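Local atomic coordinates of seryl-tRNA synthetase (Pyrococcus horikoshii, PDB entry 2DQ0), a protein that charges tRNA(Ser) with serine, using ATP through a seryl-adenylate step, and probably also places serine on tRNA(Sec). Residues A[36-40]-A[95-99]; A[43-47]-A[88-92]; A[169-174]-A[186-192]; A[195-200]-A[408-414]. One frame throughout, in Å; residues are numbered along the deposited sequence.

Contact 1 (A[36-40]-A[95-99]); sequences LDTEW and LKKKI
W40 and L95 mark the nearest backbone approach, CA to CA 6.2 Å, where helical segments 36-40 and 95-99 pack almost antiparallel at 159° with their axes 9.5 Å apart. L36 and I99 fill one end of the seam. Their side chains lie alongside each other and run in opposite directions, with L36 CB 3.6 Å from I99 CG1. Further out, L36 CD1 reaches the CB of K98, crossing that side chain at about a right angle. I99 CD1 reaches back over the D37 backbone and towards W40 CB. L95 fills the other end. Its CD2 sits 3.7 Å from W40 N and touches E39 CG, the leucine and glutamate side chains crossing at about a right angle. The W40 indole lies along one side of the seam, with CG anti to the backbone N (chi1 172°). There the aliphatic chain of K96 comes to the NE1 edge of the ring, with CE near the ring plane. K96 CG also lies by this edge, so the lysine meets the indole through methylenes. D37 points away from helix 95-99 and forms a salt bridge with R8 of helix 4-9. K98 NZ pairs with E94 on its own helix. The two helices belong to the coiled-coil arm that binds tRNA. Here they hold together through packing of leucine, isoleucine, tryptophan and lysine methylenes, while the charged ends of D37 and K98 find their partners outside the interface.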
# COMPACT_ATOMS: atom_id res chain seq x y z
N LEU A 36 -19.87 -37.93 3.57
CA LEU A 36 -20.76 -36.78 3.65
C LEU A 36 -21.49 -36.66 2.33
O LEU A 36 -22.69 -36.44 2.29
CB LEU A 36 -19.98 -35.49 3.92
CG LEU A 36 -19.49 -35.16 5.33
CD1 LEU A 36 -18.87 -33.76 5.30
CD2 LEU A 36 -20.63 -35.21 6.33
N ASP A 37 -20.74 -36.80 1.24
CA ASP A 37 -21.30 -36.70 -0.10
C ASP A 37 -22.36 -37.77 -0.25
O ASP A 37 -23.43 -37.53 -0.80
CB ASP A 37 -20.20 -36.91 -1.15
CG ASP A 37 -20.66 -36.59 -2.57
OD1 ASP A 37 -21.08 -35.44 -2.81
OD2 ASP A 37 -20.59 -37.47 -3.45
N THR A 38 -22.06 -38.96 0.25
CA THR A 38 -23.00 -40.06 0.17
C THR A 38 -24.26 -39.73 0.95
O THR A 38 -25.37 -39.90 0.44
CB THR A 38 -22.34 -41.35 0.67
OG1 THR A 38 -21.60 -41.92 -0.41
CG2 THR A 38 -23.38 -42.36 1.16
N GLU A 39 -24.11 -39.24 2.17
CA GLU A 39 -25.26 -38.88 2.96
C GLU A 39 -26.08 -37.80 2.21
O GLU A 39 -27.32 -37.84 2.16
CB GLU A 39 -24.78 -38.36 4.32
CG GLU A 39 -25.89 -38.00 5.29
CD GLU A 39 -25.39 -37.91 6.71
OE1 GLU A 39 -26.18 -37.51 7.59
OE2 GLU A 39 -24.19 -38.24 6.94
N TRP A 40 -25.34 -36.86 1.62
CA TRP A 40 -25.91 -35.75 0.85
C TRP A 40 -26.83 -36.26 -0.25
O TRP A 40 -27.99 -35.86 -0.32
CB TRP A 40 -24.76 -34.91 0.25
CG TRP A 40 -25.17 -33.83 -0.74
CD1 TRP A 40 -25.97 -32.76 -0.49
CD2 TRP A 40 -24.80 -33.73 -2.12
NE1 TRP A 40 -26.11 -32.00 -1.62
CE2 TRP A 40 -25.41 -32.58 -2.64
CE3 TRP A 40 -24.00 -34.51 -2.98
CZ2 TRP A 40 -25.25 -32.17 -3.97
CZ3 TRP A 40 -23.85 -34.11 -4.30
CH2 TRP A 40 -24.48 -32.95 -4.78
N LEU A 95 -24.91 -30.20 5.13
CA LEU A 95 -24.01 -31.20 4.58
C LEU A 95 -23.09 -30.60 3.51
O LEU A 95 -21.87 -30.84 3.52
CB LEU A 95 -24.82 -32.36 4.00
CG LEU A 95 -24.80 -33.72 4.70
CD1 LEU A 95 -24.65 -33.60 6.21
CD2 LEU A 95 -26.09 -34.42 4.33
N LYS A 96 -23.65 -29.80 2.60
CA LYS A 96 -22.84 -29.17 1.55
C LYS A 96 -21.82 -28.24 2.21
O LYS A 96 -20.70 -28.07 1.75
CB LYS A 96 -23.72 -28.35 0.61
CG LYS A 96 -24.61 -29.17 -0.31
CD LYS A 96 -25.53 -28.27 -1.15
CE LYS A 96 -26.44 -29.09 -2.07
NZ LYS A 96 -27.45 -28.25 -2.77
N LYS A 97 -22.24 -27.63 3.31
CA LYS A 97 -21.38 -26.71 4.03
C LYS A 97 -20.13 -27.43 4.55
O LYS A 97 -19.01 -26.96 4.37
CB LYS A 97 -22.20 -26.09 5.18
CG LYS A 97 -21.69 -24.76 5.73
CD LYS A 97 -22.85 -23.94 6.27
CE LYS A 97 -23.86 -23.62 5.15
NZ LYS A 97 -25.11 -22.92 5.61
N LYS A 98 -20.33 -28.59 5.19
CA LYS A 98 -19.21 -29.36 5.74
C LYS A 98 -18.33 -29.89 4.61
O LYS A 98 -17.11 -29.96 4.75
CB LYS A 98 -19.73 -30.52 6.60
CG LYS A 98 -20.61 -30.10 7.77
CD LYS A 98 -21.20 -31.32 8.50
CE LYS A 98 -22.42 -30.96 9.37
NZ LYS A 98 -23.27 -32.16 9.69
N ILE A 99 -18.95 -30.27 3.50
CA ILE A 99 -18.18 -30.79 2.39
C ILE A 99 -17.26 -29.71 1.81
O ILE A 99 -16.06 -29.94 1.63
CB ILE A 99 -19.11 -31.32 1.27
CG1 ILE A 99 -19.83 -32.57 1.75
CG2 ILE A 99 -18.30 -31.64 0.02
CD1 ILE A 99 -21.02 -32.93 0.90

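Contact 2 (A[43-47]-A[88-92]); sequences KLKEI and LENEV
K43 NZ donates to E91 OE2 at 2.8 Å, a salt bridge that joins the two helices at the side of their interface. The nitrogen lies nearly in line with the CD-OE2 bond of the carboxylate. K43 runs extended as far as CE and then bends at chi4 (-51°), which swings NZ onto the acid. The E91 chain is extended and crosses the lysine at about a right angle. A longer, weak ion pair links E91 OE1 to R84. Beneath the charges the contact is apolar. K43 CB rests 3.7 Å from V92 CG2, and its CG lies 4.1 Å from L88 CD2. I47 and L88 lie side by side, their chains running opposite ways, with I47 CG1 against L88 CB. I47 CD1 continues on to E89 CG at 3.9 Å and reaches the methyl CG2 of V92. L88 CD1 is flanked by E46, whose bent chain brings OE2 near the methyl. E46 OE1 forms a salt bridge with R49 on its own helix. Segments 43-47 and 88-92 are antiparallel at 156°, their axes 9.6 Å apart. They belong to helices 28-65 and 72-103, the two long helices of the tRNA-binding coiled-coil arm. In the arm, L88 also packs on L50 and V92 on W40, which carry the apolar seam along helix 28-65 in both directions.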
# COMPACT_ATOMS: atom_id res chain seq x y z
N LYS A 43 -30.07 -38.19 1.09
CA LYS A 43 -31.17 -37.35 1.53
C LYS A 43 -31.90 -36.72 0.35
O LYS A 43 -33.12 -36.57 0.37
CB LYS A 43 -30.68 -36.28 2.51
CG LYS A 43 -30.42 -36.81 3.89
CD LYS A 43 -29.95 -35.70 4.82
CE LYS A 43 -29.53 -36.30 6.14
NZ LYS A 43 -30.62 -37.18 6.64
N LEU A 44 -31.14 -36.35 -0.68
CA LEU A 44 -31.74 -35.75 -1.85
C LEU A 44 -32.67 -36.74 -2.56
O LEU A 44 -33.76 -36.35 -3.00
CB LEU A 44 -30.65 -35.27 -2.81
CG LEU A 44 -31.11 -34.72 -4.16
CD1 LEU A 44 -32.26 -33.72 -3.99
CD2 LEU A 44 -29.91 -34.08 -4.85
N LYS A 45 -32.26 -38.00 -2.65
CA LYS A 45 -33.10 -39.01 -3.28
C LYS A 45 -34.36 -39.17 -2.42
O LYS A 45 -35.46 -39.40 -2.94
CB LYS A 45 -32.34 -40.34 -3.40
CG LYS A 45 -32.97 -41.31 -4.40
CD LYS A 45 -33.16 -40.65 -5.78
CE LYS A 45 -33.70 -41.63 -6.83
NZ LYS A 45 -32.77 -42.78 -7.11
N GLU A 46 -34.20 -39.02 -1.11
CA GLU A 46 -35.32 -39.10 -0.16
C GLU A 46 -36.30 -37.99 -0.49
O GLU A 46 -37.51 -38.21 -0.56
CB GLU A 46 -34.81 -38.90 1.27
CG GLU A 46 -35.22 -39.96 2.29
CD GLU A 46 -36.71 -40.00 2.56
OE1 GLU A 46 -37.46 -40.51 1.69
OE2 GLU A 46 -37.13 -39.53 3.64
N ILE A 47 -35.78 -36.78 -0.69
CA ILE A 47 -36.59 -35.62 -1.01
C ILE A 47 -37.44 -35.85 -2.27
O ILE A 47 -38.64 -35.56 -2.28
CB ILE A 47 -35.69 -34.35 -1.17
CG1 ILE A 47 -35.09 -33.97 0.20
CG2 ILE A 47 -36.51 -33.18 -1.73
CD1 ILE A 47 -34.10 -32.80 0.19
N LEU A 88 -35.13 -32.20 5.45
CA LEU A 88 -34.13 -32.81 4.58
C LEU A 88 -33.37 -31.71 3.83
O LEU A 88 -32.15 -31.74 3.74
CB LEU A 88 -34.80 -33.78 3.61
CG LEU A 88 -35.37 -34.99 4.36
CD1 LEU A 88 -36.22 -35.86 3.42
CD2 LEU A 88 -34.21 -35.78 4.98
N GLU A 89 -34.10 -30.73 3.32
CA GLU A 89 -33.48 -29.64 2.58
C GLU A 89 -32.45 -28.90 3.43
O GLU A 89 -31.32 -28.67 3.00
CB GLU A 89 -34.55 -28.67 2.07
CG GLU A 89 -35.32 -29.21 0.88
CD GLU A 89 -36.41 -28.26 0.42
OE1 GLU A 89 -36.94 -28.47 -0.70
OE2 GLU A 89 -36.75 -27.31 1.17
N ASN A 90 -32.83 -28.56 4.65
CA ASN A 90 -31.90 -27.87 5.51
C ASN A 90 -30.79 -28.80 5.95
O ASN A 90 -29.68 -28.35 6.23
CB ASN A 90 -32.65 -27.27 6.70
CG ASN A 90 -33.72 -26.29 6.26
OD1 ASN A 90 -33.46 -25.37 5.47
ND2 ASN A 90 -34.94 -26.47 6.75
N GLU A 91 -31.07 -30.09 6.02
CA GLU A 91 -30.03 -31.04 6.40
C GLU A 91 -29.04 -31.15 5.24
O GLU A 91 -27.84 -31.35 5.45
CB GLU A 91 -30.61 -32.42 6.73
CG GLU A 91 -31.22 -32.54 8.14
CD GLU A 91 -31.90 -33.90 8.40
OE1 GLU A 91 -32.62 -34.01 9.42
OE2 GLU A 91 -31.71 -34.84 7.60
N VAL A 92 -29.54 -31.02 4.02
CA VAL A 92 -28.69 -31.12 2.85
C VAL A 92 -27.82 -29.88 2.71
O VAL A 92 -26.72 -29.94 2.18
CB VAL A 92 -29.52 -31.33 1.57
CG1 VAL A 92 -28.67 -31.09 0.34
CG2 VAL A 92 -30.07 -32.75 1.55

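Contact 3 (A[169-174]-A[186-192]); sequences LGGADF and YYLLNEI. With SO4 (sulfate ion), chain F.
L189 N donates to G171 O at 2.8 Å, and the approach is unusual for a strand pair. The N-H points almost straight at the oxygen (173°), yet the nitrogen stands 63° out of the carbonyl plane. The bond lies where the chain is still leaving helix 162-168, which G170, with positive phi, ends in a Schellman motif. I192 CG1 lies 3.7 Å from G171 CA. Past this turn the pairing becomes regular. D173 and Y187 form an antiparallel hydrogen-bonded pair, D173 N to Y187 O at 3.0 Å and Y187 N to D173 O at 3.2 Å. A172 and L188 are the adjoining non-hydrogen-bonded pair. L189 CD1 reaches back over the A172 backbone to 4.2 Å from D173 CB. D173 O lies at the edge of the Y187 ring, in its plane. F174 points away at CB, but with CG beside the backbone N (chi1 -72°) the ring swings back, and CE2 comes 3.8 Å from Y186 CB. The D173 carboxylate caps the start of helix 175-180 and forms a salt bridge with R176. Along the chain the two strands lie between helix 162-168 and helix 190-209, with helix 175-180 in the loop joining them. L188 and L189 also pair with a strand of the second subunit, so the sheet runs on across the dimer interface, and Y187 OH is hydrogen-bonded to P256 O of that subunit.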
# COMPACT_ATOMS: atom_id res chain seq x y z
N LEU A 169 27.00 2.60 -1.02
CA LEU A 169 26.42 3.30 -2.15
C LEU A 169 25.46 4.43 -1.73
O LEU A 169 24.98 5.18 -2.57
CB LEU A 169 25.68 2.31 -3.03
CG LEU A 169 26.26 1.99 -4.41
CD1 LEU A 169 27.76 1.86 -4.31
CD2 LEU A 169 25.62 0.70 -4.95
N GLY A 170 25.20 4.54 -0.43
CA GLY A 170 24.29 5.55 0.08
C GLY A 170 22.87 5.36 -0.43
O GLY A 170 22.14 6.34 -0.63
N GLY A 171 22.46 4.10 -0.62
CA GLY A 171 21.15 3.82 -1.17
C GLY A 171 20.01 3.39 -0.28
O GLY A 171 18.93 3.06 -0.77
N ALA A 172 20.22 3.38 1.02
CA ALA A 172 19.17 2.98 1.94
C ALA A 172 19.41 3.49 3.34
O ALA A 172 20.52 3.88 3.71
CB ALA A 172 19.05 1.47 1.96
N ASP A 173 18.35 3.52 4.13
CA ASP A 173 18.48 3.92 5.52
C ASP A 173 17.53 2.95 6.22
O ASP A 173 16.31 3.02 6.06
CB ASP A 173 18.08 5.38 5.75
CG ASP A 173 18.29 5.85 7.20
OD1 ASP A 173 18.28 5.03 8.15
OD2 ASP A 173 18.43 7.07 7.39
N PHE A 174 18.13 2.01 6.94
CA PHE A 174 17.38 1.01 7.65
C PHE A 174 17.02 1.46 9.05
O PHE A 174 15.88 1.33 9.50
CB PHE A 174 18.20 -0.28 7.70
CG PHE A 174 18.28 -0.99 6.37
CD1 PHE A 174 19.43 -0.94 5.61
CD2 PHE A 174 17.17 -1.69 5.87
CE1 PHE A 174 19.49 -1.59 4.37
CE2 PHE A 174 17.22 -2.33 4.64
CZ PHE A 174 18.38 -2.28 3.89
N TYR A 186 12.02 -0.18 5.26
CA TYR A 186 13.20 0.58 4.91
C TYR A 186 12.88 1.86 4.15
O TYR A 186 11.76 2.03 3.67
CB TYR A 186 14.06 -0.27 4.00
CG TYR A 186 13.25 -0.78 2.85
CD1 TYR A 186 12.59 -2.00 2.94
CD2 TYR A 186 13.02 0.01 1.71
CE1 TYR A 186 11.73 -2.44 1.95
CE2 TYR A 186 12.15 -0.42 0.69
CZ TYR A 186 11.52 -1.65 0.82
OH TYR A 186 10.68 -2.14 -0.16
N TYR A 187 13.86 2.77 4.07
CA TYR A 187 13.74 3.97 3.24
C TYR A 187 14.77 3.59 2.18
O TYR A 187 15.87 3.13 2.50
CB TYR A 187 14.23 5.27 3.91
CG TYR A 187 13.31 5.89 4.93
CD1 TYR A 187 13.32 5.44 6.26
CD2 TYR A 187 12.44 6.92 4.58
CE1 TYR A 187 12.48 5.99 7.20
CE2 TYR A 187 11.59 7.49 5.53
CZ TYR A 187 11.62 7.01 6.83
OH TYR A 187 10.80 7.56 7.79
N LEU A 188 14.41 3.74 0.91
CA LEU A 188 15.33 3.47 -0.18
C LEU A 188 15.71 4.89 -0.69
O LEU A 188 14.86 5.79 -0.76
CB LEU A 188 14.61 2.66 -1.24
CG LEU A 188 15.17 1.32 -1.69
CD1 LEU A 188 15.58 0.41 -0.52
CD2 LEU A 188 14.09 0.67 -2.54
N LEU A 189 16.99 5.08 -1.01
CA LEU A 189 17.48 6.40 -1.42
C LEU A 189 18.23 6.48 -2.75
O LEU A 189 18.66 5.47 -3.32
CB LEU A 189 18.40 6.96 -0.34
CG LEU A 189 17.93 6.90 1.12
CD1 LEU A 189 19.13 7.03 2.04
CD2 LEU A 189 16.93 8.01 1.41
N ASN A 190 18.37 7.72 -3.22
CA ASN A 190 19.08 8.07 -4.44
C ASN A 190 18.95 7.17 -5.67
O ASN A 190 17.84 6.84 -6.10
CB ASN A 190 20.55 8.26 -4.12
CG ASN A 190 20.74 9.23 -2.99
OD1 ASN A 190 21.24 8.87 -1.94
ND2 ASN A 190 20.31 10.46 -3.19
N GLU A 191 20.09 6.79 -6.24
CA GLU A 191 20.04 6.01 -7.45
C GLU A 191 19.29 4.70 -7.29
O GLU A 191 18.73 4.19 -8.25
CB GLU A 191 21.45 5.81 -8.01
CG GLU A 191 22.53 5.86 -6.96
CD GLU A 191 23.02 7.26 -6.67
OE1 GLU A 191 23.07 7.62 -5.48
OE2 GLU A 191 23.39 7.98 -7.62
N ILE A 192 19.22 4.17 -6.07
CA ILE A 192 18.50 2.92 -5.88
C ILE A 192 16.99 3.14 -6.13
O ILE A 192 16.29 2.22 -6.54
CB ILE A 192 18.72 2.36 -4.47
CG1 ILE A 192 20.21 2.09 -4.25
CG2 ILE A 192 17.91 1.08 -4.30
CD1 ILE A 192 20.81 1.05 -5.24
S SO4 F . 21.43 1.91 8.32
O1 SO4 F . 21.13 0.64 9.00
O2 SO4 F . 22.88 1.96 7.98
O3 SO4 F . 21.09 3.05 9.20
O4 SO4 F . 20.65 2.01 7.08

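Contact 4 (A[195-200]-A[408-414]); sequences LDLALI and IATSRAI. With SSA (5'-O-(N-(L-seryl)-sulfamoyl)adenosine), chain G; SO4 (sulfate ion), chain E.
L199 points at segment 408-414 and meets it with nearly every atom beyond its backbone. CB lies 4.1 Å from T410 CG2. At CG the chain forks. CD1 comes 3.7 Å from A413 CB and 3.8 Å from I414 CG1, both on helix 410-420. CD2 turns to I408 CD1 at 4.0 Å, on the short strand before that helix. With CG anti to the carbonyl carbon (chi1 -80°), the fork lies between strand and helix. The strand followed by this helix is motif 3 of class II synthetases, and R412 is its arginine. One face of the R412 guanidinium lies over the adenine of the bound seryl-adenylate analogue, near C4. S411 OG donates to N3 of the same adenine at 2.9 Å. The helix axes cross at 112°. L199 meets T410, A413 and I414, while S411 and R412 of the same helix face the nucleotide. Beside it, I200 CG1 touches T410 CG2, and I414 CD1 rests 4.0 Å from D196 CB. T410 OG1 approaches D196 OD1 at 3.2 Å; this bond is weak, and H303 O competes for the proton. D196 OD2 is bonded to H303 ND1 on strand 301-311.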
# COMPACT_ATOMS: atom_id res chain seq x y z
N LEU A 195 16.69 3.07 -9.78
CA LEU A 195 16.88 1.69 -10.23
C LEU A 195 15.59 0.85 -10.06
O LEU A 195 15.24 0.04 -10.93
CB LEU A 195 18.04 1.05 -9.47
CG LEU A 195 18.32 -0.40 -9.85
CD1 LEU A 195 18.64 -0.48 -11.34
CD2 LEU A 195 19.45 -0.92 -9.02
N ASP A 196 14.91 1.06 -8.93
CA ASP A 196 13.69 0.37 -8.61
C ASP A 196 12.66 0.70 -9.69
O ASP A 196 12.11 -0.21 -10.33
CB ASP A 196 13.18 0.82 -7.23
CG ASP A 196 11.94 0.06 -6.77
OD1 ASP A 196 11.91 -0.36 -5.60
OD2 ASP A 196 10.98 -0.09 -7.54
N LEU A 197 12.40 1.99 -9.90
CA LEU A 197 11.44 2.38 -10.94
C LEU A 197 11.84 1.87 -12.31
O LEU A 197 10.98 1.44 -13.08
CB LEU A 197 11.27 3.89 -11.03
CG LEU A 197 10.71 4.63 -9.82
CD1 LEU A 197 10.30 6.02 -10.31
CD2 LEU A 197 9.52 3.88 -9.17
N ALA A 198 13.13 1.94 -12.61
CA ALA A 198 13.64 1.49 -13.90
C ALA A 198 13.31 0.02 -14.13
O ALA A 198 12.86 -0.35 -15.23
CB ALA A 198 15.15 1.71 -13.99
N LEU A 199 13.51 -0.80 -13.10
CA LEU A 199 13.22 -2.23 -13.20
C LEU A 199 11.74 -2.50 -13.50
O LEU A 199 11.43 -3.41 -14.26
CB LEU A 199 13.67 -2.93 -11.90
CG LEU A 199 15.17 -3.24 -11.82
CD1 LEU A 199 15.61 -3.67 -10.40
CD2 LEU A 199 15.47 -4.33 -12.81
N ILE A 200 10.84 -1.71 -12.93
CA ILE A 200 9.41 -1.81 -13.16
C ILE A 200 9.12 -1.52 -14.66
O ILE A 200 8.51 -2.33 -15.34
CB ILE A 200 8.64 -0.80 -12.26
CG1 ILE A 200 8.63 -1.29 -10.82
CG2 ILE A 200 7.18 -0.61 -12.75
CD1 ILE A 200 8.05 -0.25 -9.84
N ILE A 408 9.29 -9.24 -12.51
CA ILE A 408 10.38 -8.73 -11.68
C ILE A 408 9.90 -8.21 -10.33
O ILE A 408 9.04 -7.33 -10.25
CB ILE A 408 11.15 -7.57 -12.32
CG1 ILE A 408 11.97 -8.06 -13.50
CG2 ILE A 408 12.07 -6.92 -11.27
CD1 ILE A 408 12.79 -6.92 -14.19
N ALA A 409 10.45 -8.75 -9.26
CA ALA A 409 10.10 -8.24 -7.95
C ALA A 409 11.37 -7.41 -7.73
O ALA A 409 12.46 -7.96 -7.58
CB ALA A 409 9.98 -9.40 -6.95
N THR A 410 11.24 -6.09 -7.76
CA THR A 410 12.40 -5.19 -7.65
C THR A 410 13.31 -5.42 -6.45
O THR A 410 14.53 -5.34 -6.58
CB THR A 410 11.97 -3.69 -7.65
OG1 THR A 410 11.27 -3.39 -6.44
CG2 THR A 410 11.06 -3.39 -8.81
N SER A 411 12.73 -5.69 -5.29
CA SER A 411 13.50 -5.95 -4.07
C SER A 411 14.68 -6.89 -4.38
O SER A 411 15.85 -6.50 -4.32
CB SER A 411 12.59 -6.60 -3.03
OG SER A 411 11.88 -7.70 -3.62
N ARG A 412 14.37 -8.13 -4.73
CA ARG A 412 15.40 -9.10 -5.01
C ARG A 412 16.16 -8.91 -6.30
O ARG A 412 17.25 -9.45 -6.45
CB ARG A 412 14.83 -10.50 -4.94
CG ARG A 412 14.26 -10.74 -3.55
CD ARG A 412 13.89 -12.15 -3.33
NE ARG A 412 13.55 -12.34 -1.94
CZ ARG A 412 13.13 -13.49 -1.43
NH1 ARG A 412 12.85 -13.56 -0.14
NH2 ARG A 412 13.00 -14.55 -2.22
N ALA A 413 15.60 -8.16 -7.24
CA ALA A 413 16.30 -7.91 -8.49
C ALA A 413 17.44 -6.94 -8.14
O ALA A 413 18.58 -7.05 -8.63
CB ALA A 413 15.36 -7.28 -9.49
N ILE A 414 17.14 -6.01 -7.25
CA ILE A 414 18.11 -5.04 -6.84
C ILE A 414 19.25 -5.75 -6.10
O ILE A 414 20.41 -5.41 -6.31
CB ILE A 414 17.45 -3.93 -5.95
CG1 ILE A 414 16.65 -2.97 -6.84
CG2 ILE A 414 18.51 -3.15 -5.15
CD1 ILE A 414 15.95 -1.88 -6.06
N10 SSA G . 2.18 -14.16 -7.49
CA SSA G . 3.36 -15.05 -7.38
CB SSA G . 4.26 -14.91 -8.57
OG SSA G . 4.97 -13.67 -8.58
C9 SSA G . 4.20 -14.78 -6.13
O9 SSA G . 3.96 -13.82 -5.41
N8 SSA G . 5.18 -15.65 -5.87
S1 SSA G . 6.15 -15.43 -4.61
O1S SSA G . 5.29 -15.49 -3.44
O2S SSA G . 7.24 -16.38 -4.77
O5' SSA G . 6.67 -13.96 -4.80
C5' SSA G . 7.35 -13.61 -5.99
C4' SSA G . 8.69 -13.00 -5.71
O4' SSA G . 8.55 -11.79 -4.96
C3' SSA G . 9.69 -13.81 -4.91
O3' SSA G . 10.28 -14.79 -5.74
C2' SSA G . 10.68 -12.71 -4.58
O2' SSA G . 11.47 -12.29 -5.66
C1' SSA G . 9.72 -11.59 -4.17
N9 SSA G . 9.30 -11.63 -2.78
C8 SSA G . 8.38 -12.46 -2.15
N7 SSA G . 8.25 -12.23 -0.87
C5 SSA G . 9.13 -11.18 -0.63
C6 SSA G . 9.48 -10.47 0.55
N6 SSA G . 8.94 -10.73 1.74
N1 SSA G . 10.40 -9.46 0.45
C2 SSA G . 10.93 -9.20 -0.76
N3 SSA G . 10.69 -9.81 -1.94
C4 SSA G . 9.78 -10.80 -1.80
S SO4 E . 13.44 -17.69 0.28
O1 SO4 E . 12.07 -17.22 0.63
O2 SO4 E . 13.66 -19.06 0.80
O3 SO4 E . 14.42 -16.78 0.89
O4 SO4 E . 13.61 -17.68 -1.19

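After two short helices the chain enters helix 28-65 and returns along helix 72-103. Contact 1 closes this hairpin nearer its base. Contact 2 closes a shorter loop nested inside it. The two touch, L95 against K43, and together zip the arm. The chain then passes to the synthetase body, where contact 3 closes a short loop holding helix 175-180. Contact 4 opens after contact 3 has closed and spans over 200 residues, joining helix 190-209 to the motif 3 helix. Contacts 3 and 4 share helix 190-209 and meet where I192 packs on I414. Both reach the second subunit. The arm contacts lie far off, about 48 Å between centres for contacts 1 and 4.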